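Side-chain contacts in twitching motility protein PilT (Aquifex aeolicus, PDB 2EYU), which probably powers pilus retraction in twitching motility as an ATP-driven motor of the type II/IV secretion family, represented here by its C-terminal domain: residues A[46-49]-A[50-54]; A[112-115]-A[116-120]. The protein carries 1 engineered substitution. One frame throughout, in Å; residues are numbered along the deposited sequence.

How the interactions relate
From the N terminus, of the two helices concerned, 38-52 comes first, between strands 26-31 and 56-61, and interaction 1 (46-49 with 50-54) lies at its C-terminal end. Further along, after strand 101-104, helix 110-121 holds interaction 2 (112-115 with 116-120) and leads into strand 125-130. Each contact closes no more than a turn or so of helix, and the first is complete before the second begins, so they neither nest nor cross. Their centres are about 23 Å apart and they do not touch. What relates them is one sheet: strands 56-61, 101-104, 125-130 and 26-31 run side by side and parallel, and both helices connect members of this set.

Interaction 1 (A[46-49]-A[50-54]); sequences IDYI and NQTKS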
ATOM      1  N   ILE A  46      -3.430  -5.120   9.559  1.00 19.17           N
ATOM      2  CA  ILE A  46      -2.756  -6.155  10.336  1.00 19.23           C
ATOM      3  C   ILE A  46      -3.585  -6.581  11.534  1.00 27.15           C
ATOM      4  O   ILE A  46      -3.681  -7.746  11.930  1.00 13.81           O
ATOM      5  CB  ILE A  46      -1.379  -5.633  10.793  1.00 22.42           C
ATOM      6  CG1 ILE A  46      -0.368  -5.463   9.650  1.00 26.17           C
ATOM      7  CG2 ILE A  46      -0.799  -6.497  11.902  1.00 27.69           C
ATOM      8  CD1 ILE A  46       0.890  -4.772  10.160  1.00 29.74           C
ATOM      9  N   ASP A  47      -4.242  -5.617  12.192  1.00 23.91           N
ATOM     10  CA  ASP A  47      -5.026  -5.999  13.363  1.00 27.74           C
ATOM     11  C   ASP A  47      -6.218  -6.891  13.000  1.00 25.85           C
ATOM     12  O   ASP A  47      -6.642  -7.628  13.885  1.00 24.82           O
ATOM     13  CB  ASP A  47      -5.551  -4.785  14.139  1.00 40.63           C
ATOM     14  CG  ASP A  47      -6.047  -5.203  15.516  1.00 43.77           C
ATOM     15  OD1 ASP A  47      -7.240  -4.974  15.802  1.00 38.97           O
ATOM     16  OD2 ASP A  47      -5.248  -5.766  16.292  1.00 53.27           O
ATOM     17  N   TYR A  48      -6.704  -6.824  11.769  1.00 26.29           N
ATOM     18  CA  TYR A  48      -7.667  -7.762  11.222  1.00 13.57           C
ATOM     19  C   TYR A  48      -7.071  -9.162  11.253  1.00 18.78           C
ATOM     20  O   TYR A  48      -7.708 -10.120  11.685  1.00 33.31           O
ATOM     21  CB  TYR A  48      -8.056  -7.455   9.773  1.00 22.23           C
ATOM     22  CG  TYR A  48      -8.940  -8.504   9.117  1.00 26.91           C
ATOM     23  CD1 TYR A  48     -10.263  -8.696   9.457  1.00 24.18           C
ATOM     24  CD2 TYR A  48      -8.415  -9.336   8.130  1.00 24.65           C
ATOM     25  CE1 TYR A  48     -11.061  -9.659   8.855  1.00 29.94           C
ATOM     26  CE2 TYR A  48      -9.193 -10.299   7.523  1.00 20.60           C
ATOM     27  CZ  TYR A  48     -10.517 -10.467   7.881  1.00 23.70           C
ATOM     28  OH  TYR A  48     -11.264 -11.431   7.256  1.00 29.16           O
ATOM     29  N   ILE A  49      -5.849  -9.229  10.731  1.00 22.72           N
ATOM     30  CA  ILE A  49      -5.153 -10.510  10.718  1.00 24.12           C
ATOM     31  C   ILE A  49      -5.101 -11.026  12.147  1.00 26.32           C
ATOM     32  O   ILE A  49      -5.594 -12.127  12.384  1.00 32.83           O
ATOM     33  CB  ILE A  49      -3.747 -10.372  10.110  1.00 27.87           C
ATOM     34  CG1 ILE A  49      -3.709  -9.665   8.755  1.00 29.96           C
ATOM     35  CG2 ILE A  49      -3.104 -11.735  10.009  1.00 19.19           C
ATOM     36  CD1 ILE A  49      -2.327  -9.249   8.292  1.00 32.99           C
ATOM     37  N   ASN A  50      -4.537 -10.223  13.049  1.00 21.06           N
ATOM     38  CA  ASN A  50      -4.458 -10.517  14.472  1.00 22.26           C
ATOM     39  C   ASN A  50      -5.714 -11.187  15.015  1.00 24.01           C
ATOM     40  O   ASN A  50      -5.641 -12.136  15.798  1.00 27.11           O
ATOM     41  CB  ASN A  50      -4.243  -9.216  15.259  1.00 19.61           C
ATOM     42  CG  ASN A  50      -3.673  -9.332  16.645  1.00 28.91           C
ATOM     43  OD1 ASN A  50      -3.661  -8.351  17.403  1.00 30.73           O
ATOM     44  ND2 ASN A  50      -3.152 -10.482  17.047  1.00 28.01           N
ATOM     45  N   GLN A  51      -6.870 -10.662  14.604  1.00 25.12           N
ATOM     46  CA  GLN A  51      -8.133 -11.077  15.197  1.00 30.72           C
ATOM     47  C   GLN A  51      -8.691 -12.325  14.523  1.00 28.37           C
ATOM     48  O   GLN A  51      -9.507 -13.037  15.078  1.00 30.74           O
ATOM     49  CB  GLN A  51      -9.197  -9.985  15.063  1.00 43.64           C
ATOM     50  CG  GLN A  51      -8.755  -8.592  15.443  1.00 41.17           C
ATOM     51  CD  GLN A  51      -9.460  -7.499  14.671  1.00 44.81           C
ATOM     52  OE1 GLN A  51      -8.797  -6.656  14.063  1.00 64.35           O
ATOM     53  NE2 GLN A  51     -10.789  -7.524  14.699  1.00 30.17           N
ATOM     54  N   THR A  52      -8.244 -12.553  13.293  1.00 31.40           N
ATOM     55  CA  THR A  52      -8.877 -13.573  12.459  1.00 27.49           C
ATOM     56  C   THR A  52      -8.034 -14.816  12.304  1.00 15.27           C
ATOM     57  O   THR A  52      -8.552 -15.941  12.258  1.00 24.50           O
ATOM     58  CB  THR A  52      -9.177 -12.942  11.083  1.00 34.84           C
ATOM     59  OG1 THR A  52     -10.170 -11.922  11.300  1.00 29.87           O
ATOM     60  CG2 THR A  52      -9.743 -13.963  10.123  1.00 42.87           C
ATOM     61  N   LYS A  53      -6.711 -14.655  12.245  1.00 17.09           N
ATOM     62  CA  LYS A  53      -5.868 -15.826  12.012  1.00 20.25           C
ATOM     63  C   LYS A  53      -4.822 -16.052  13.080  1.00 27.67           C
ATOM     64  O   LYS A  53      -4.289 -15.098  13.670  1.00 34.49           O
ATOM     65  CB  LYS A  53      -5.185 -15.603  10.662  1.00 22.91           C
ATOM     66  CG  LYS A  53      -6.131 -15.872   9.480  1.00 30.35           C
ATOM     67  CD  LYS A  53      -5.483 -16.839   8.506  1.00 35.09           C
ATOM     68  CE  LYS A  53      -5.867 -18.277   8.827  1.00 53.73           C
ATOM     69  NZ  LYS A  53      -6.676 -18.882   7.730  1.00 59.39           N
ATOM     70  N   SER A  54      -4.485 -17.323  13.357  1.00 27.10           N
ATOM     71  CA  SER A  54      -3.375 -17.520  14.290  1.00 32.00           C
ATOM     72  C   SER A  54      -2.047 -17.583  13.536  1.00 28.37           C
ATOM     73  O   SER A  54      -1.495 -18.656  13.335  1.00 24.64           O
ATOM     74  CB  SER A  54      -3.521 -18.765  15.156  1.00 37.25           C
ATOM     75  OG  SER A  54      -4.460 -19.698  14.682  1.00 30.35           O
TER
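Tyr48 swings its CG anti to the backbone N (chi1 173°), while Thr52 turns OG1 anti to its own carbonyl carbon and beside its backbone N (chi1 -66°); the hydroxyl thereby comes up against the tyrosine one turn earlier in the helix. Thr52 OG1 sits 3.4 Å above one face of the Tyr48 ring, offset toward the rim, and its nearest ring atom is Tyr48 CE1. The same hydroxyl donates to the main chain, with Thr52 OG1 at 3.1 Å from Tyr48 O and tilted out of that carbonyl plane, so the bond holds the oxygen over the ring. Thr52 CG2, the other branch, reaches only to the outer end of the ring, 4.1 Å from Tyr48 OH. The ring also meets that of His22, the two planes steeply inclined.

These residues form the C-terminal end of helix 38-52, which probably follows a Walker A P-loop at its start, consistent with the P-loop NTPase family. The bonding changes character as the helix runs out. Asn50 N still makes a regular bond of 2.8 Å to Ile46 O, but from the main chain Tyr48 O receives weak bonds, from Gln51 N and Thr52 N, beside the threonine hydroxyl. Ile49 O takes two donors: Lys53 N approaches almost straight at 2.8 Å (N-H...O 174°), whereas Thr52 N, also 2.8 Å from Ile49 O, comes from above the carbonyl plane. Lys53 is then the first residue to leave helical backbone angles. At this end of the helix, Lys72 NZ bonds to Gln51 O and Ser73 OG to Lys53 O. Ile46 and Ile49, both buried, rest their side chains on Ile57 of strand 56-61.

Interaction 2 (A[112-115]-A[116-120]); sequences TVET and ALRAA
Glu114 and Arg118, one helical turn apart, close a salt bridge of 3.1 Å between Glu114 OE2 and Arg118 NH2. A bend in the glutamate chain (chi2 -52°) brings its carboxylate back to the next turn, and the arginine, kinked at chi2 and chi3, crosses it obliquely, with Arg118 CG 3.8 Å from Glu114 OE2. The carboxylate and guanidinium planes are 66° apart, and a single oxygen makes the close approach, since Glu114 OE1 stays 3.7 Å from Arg118 NH2. An alanine here, in place of Glu114, takes away the carboxylate and would probably leave the Arg118 guanidinium without this partner and freer to turn.

Beside this polar pair, Val113 and Leu117 lie side by side and point the same way. Val113 holds CG1 anti to its backbone N (chi1 177°), which sets that methyl 3.6 Å from Leu117 CD1. The leucine methyl is also close to the main chain, with Leu117 CD1 3.0 Å from Val113 O, a tight approach to a carbonyl already bonded to Leu117 N. Both side chains are buried, Val113 against Met107 and Phe146, Leu117 against Val157 of helix 151-161. Thr115 turns OG1 back along the helix to bond Glu111 O, while Thr115 O accepts from Ala119 N at 3.0 Å. Ala119 and Ala120 place only methyls against Val126 of strand 125-130. Helix 110-121 thus carries its charged pair and its packing face as the connecting helix of a beta-alpha-beta crossover between parallel strands 101-104 and 125-130, a unit characteristic of P-loop NTPase folds.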
ATOM      1  N   THR A 112      16.924  -2.777   1.827  1.00 33.30           N
ATOM      2  CA  THR A 112      15.658  -3.082   2.471  1.00 31.46           C
ATOM      3  C   THR A 112      14.672  -3.606   1.434  1.00 23.25           C
ATOM      4  O   THR A 112      14.011  -4.622   1.586  1.00 41.50           O
ATOM      5  CB  THR A 112      14.967  -1.852   3.091  1.00 27.44           C
ATOM      6  OG1 THR A 112      15.778  -1.309   4.130  1.00 40.85           O
ATOM      7  CG2 THR A 112      13.632  -2.277   3.708  1.00 22.99           C
ATOM      8  N   VAL A 113      14.610  -2.819   0.364  1.00 24.87           N
ATOM      9  CA  VAL A 113      13.736  -3.141  -0.752  1.00 22.53           C
ATOM     10  C   VAL A 113      14.033  -4.516  -1.348  1.00 25.16           C
ATOM     11  O   VAL A 113      13.138  -5.310  -1.649  1.00 40.19           O
ATOM     12  CB  VAL A 113      13.919  -2.100  -1.870  1.00 22.35           C
ATOM     13  CG1 VAL A 113      13.054  -2.517  -3.050  1.00 23.32           C
ATOM     14  CG2 VAL A 113      13.541  -0.706  -1.417  1.00 38.41           C
ATOM     15  N   GLU A 114      15.320  -4.795  -1.556  1.00 20.66           N
ATOM     16  CA  GLU A 114      15.712  -6.094  -2.108  1.00 28.09           C
ATOM     17  C   GLU A 114      15.345  -7.190  -1.125  1.00 24.11           C
ATOM     18  O   GLU A 114      14.861  -8.279  -1.446  1.00 28.91           O
ATOM     19  CB  GLU A 114      17.204  -6.154  -2.436  1.00 40.07           C
ATOM     20  CG  GLU A 114      17.533  -6.909  -3.706  1.00 49.40           C
ATOM     21  CD  GLU A 114      16.940  -8.299  -3.788  1.00 64.01           C
ATOM     22  OE1 GLU A 114      15.750  -8.446  -4.147  1.00 60.82           O
ATOM     23  OE2 GLU A 114      17.673  -9.272  -3.506  1.00 98.39           O
ATOM     24  N   THR A 115      15.542  -6.928   0.168  1.00 27.38           N
ATOM     25  CA  THR A 115      15.153  -8.018   1.069  1.00 29.91           C
ATOM     26  C   THR A 115      13.639  -8.168   1.070  1.00 27.89           C
ATOM     27  O   THR A 115      13.134  -9.291   1.119  1.00 40.11           O
ATOM     28  CB  THR A 115      15.667  -7.824   2.504  1.00 36.22           C
ATOM     29  OG1 THR A 115      17.080  -7.591   2.496  1.00 28.55           O
ATOM     30  CG2 THR A 115      15.445  -9.100   3.301  1.00 48.74           C
ATOM     31  N   ALA A 116      12.899  -7.057   1.016  1.00 23.82           N
ATOM     32  CA  ALA A 116      11.457  -7.169   1.006  1.00 20.01           C
ATOM     33  C   ALA A 116      10.952  -8.042  -0.150  1.00 14.22           C
ATOM     34  O   ALA A 116      10.021  -8.812   0.058  1.00 18.10           O
ATOM     35  CB  ALA A 116      10.776  -5.819   0.848  1.00 32.59           C
ATOM     36  N   LEU A 117      11.530  -7.844  -1.322  1.00 20.20           N
ATOM     37  CA  LEU A 117      11.161  -8.585  -2.529  1.00 22.19           C
ATOM     38  C   LEU A 117      11.432 -10.066  -2.357  1.00 19.74           C
ATOM     39  O   LEU A 117      10.689 -10.929  -2.814  1.00 39.23           O
ATOM     40  CB  LEU A 117      11.943  -8.107  -3.749  1.00 23.31           C
ATOM     41  CG  LEU A 117      11.487  -6.875  -4.513  1.00 37.14           C
ATOM     42  CD1 LEU A 117      12.567  -5.798  -4.543  1.00 60.41           C
ATOM     43  CD2 LEU A 117      11.120  -7.242  -5.945  1.00 68.27           C
ATOM     44  N   ARG A 118      12.541 -10.397  -1.683  1.00 20.93           N
ATOM     45  CA  ARG A 118      12.793 -11.847  -1.605  1.00 33.22           C
ATOM     46  C   ARG A 118      11.814 -12.460  -0.604  1.00 38.73           C
ATOM     47  O   ARG A 118      11.266 -13.543  -0.861  1.00 35.00           O
ATOM     48  CB  ARG A 118      14.243 -12.169  -1.261  1.00 35.91           C
ATOM     49  CG  ARG A 118      15.204 -11.911  -2.420  1.00 48.07           C
ATOM     50  CD  ARG A 118      15.578 -13.188  -3.161  1.00 51.21           C
ATOM     51  NE  ARG A 118      15.151 -13.153  -4.560  1.00 55.41           N
ATOM     52  CZ  ARG A 118      15.796 -12.474  -5.503  1.00 65.56           C
ATOM     53  NH1 ARG A 118      15.362 -12.476  -6.755  1.00 56.69           N
ATOM     54  NH2 ARG A 118      16.888 -11.780  -5.171  1.00 64.67           N
ATOM     55  N   ALA A 119      11.592 -11.762   0.516  1.00 26.07           N
ATOM     56  CA  ALA A 119      10.607 -12.260   1.469  1.00 22.16           C
ATOM     57  C   ALA A 119       9.261 -12.512   0.792  1.00 24.34           C
ATOM     58  O   ALA A 119       8.642 -13.555   1.037  1.00 24.98           O
ATOM     59  CB  ALA A 119      10.429 -11.303   2.631  1.00 22.79           C
ATOM     60  N   ALA A 120       8.828 -11.555  -0.026  1.00 18.01           N
ATOM     61  CA  ALA A 120       7.532 -11.666  -0.687  1.00 27.31           C
ATOM     62  C   ALA A 120       7.515 -12.857  -1.638  1.00 28.84           C
ATOM     63  O   ALA A 120       6.461 -13.454  -1.815  1.00 26.42           O
ATOM     64  CB  ALA A 120       7.158 -10.414  -1.454  1.00 28.44           C
TER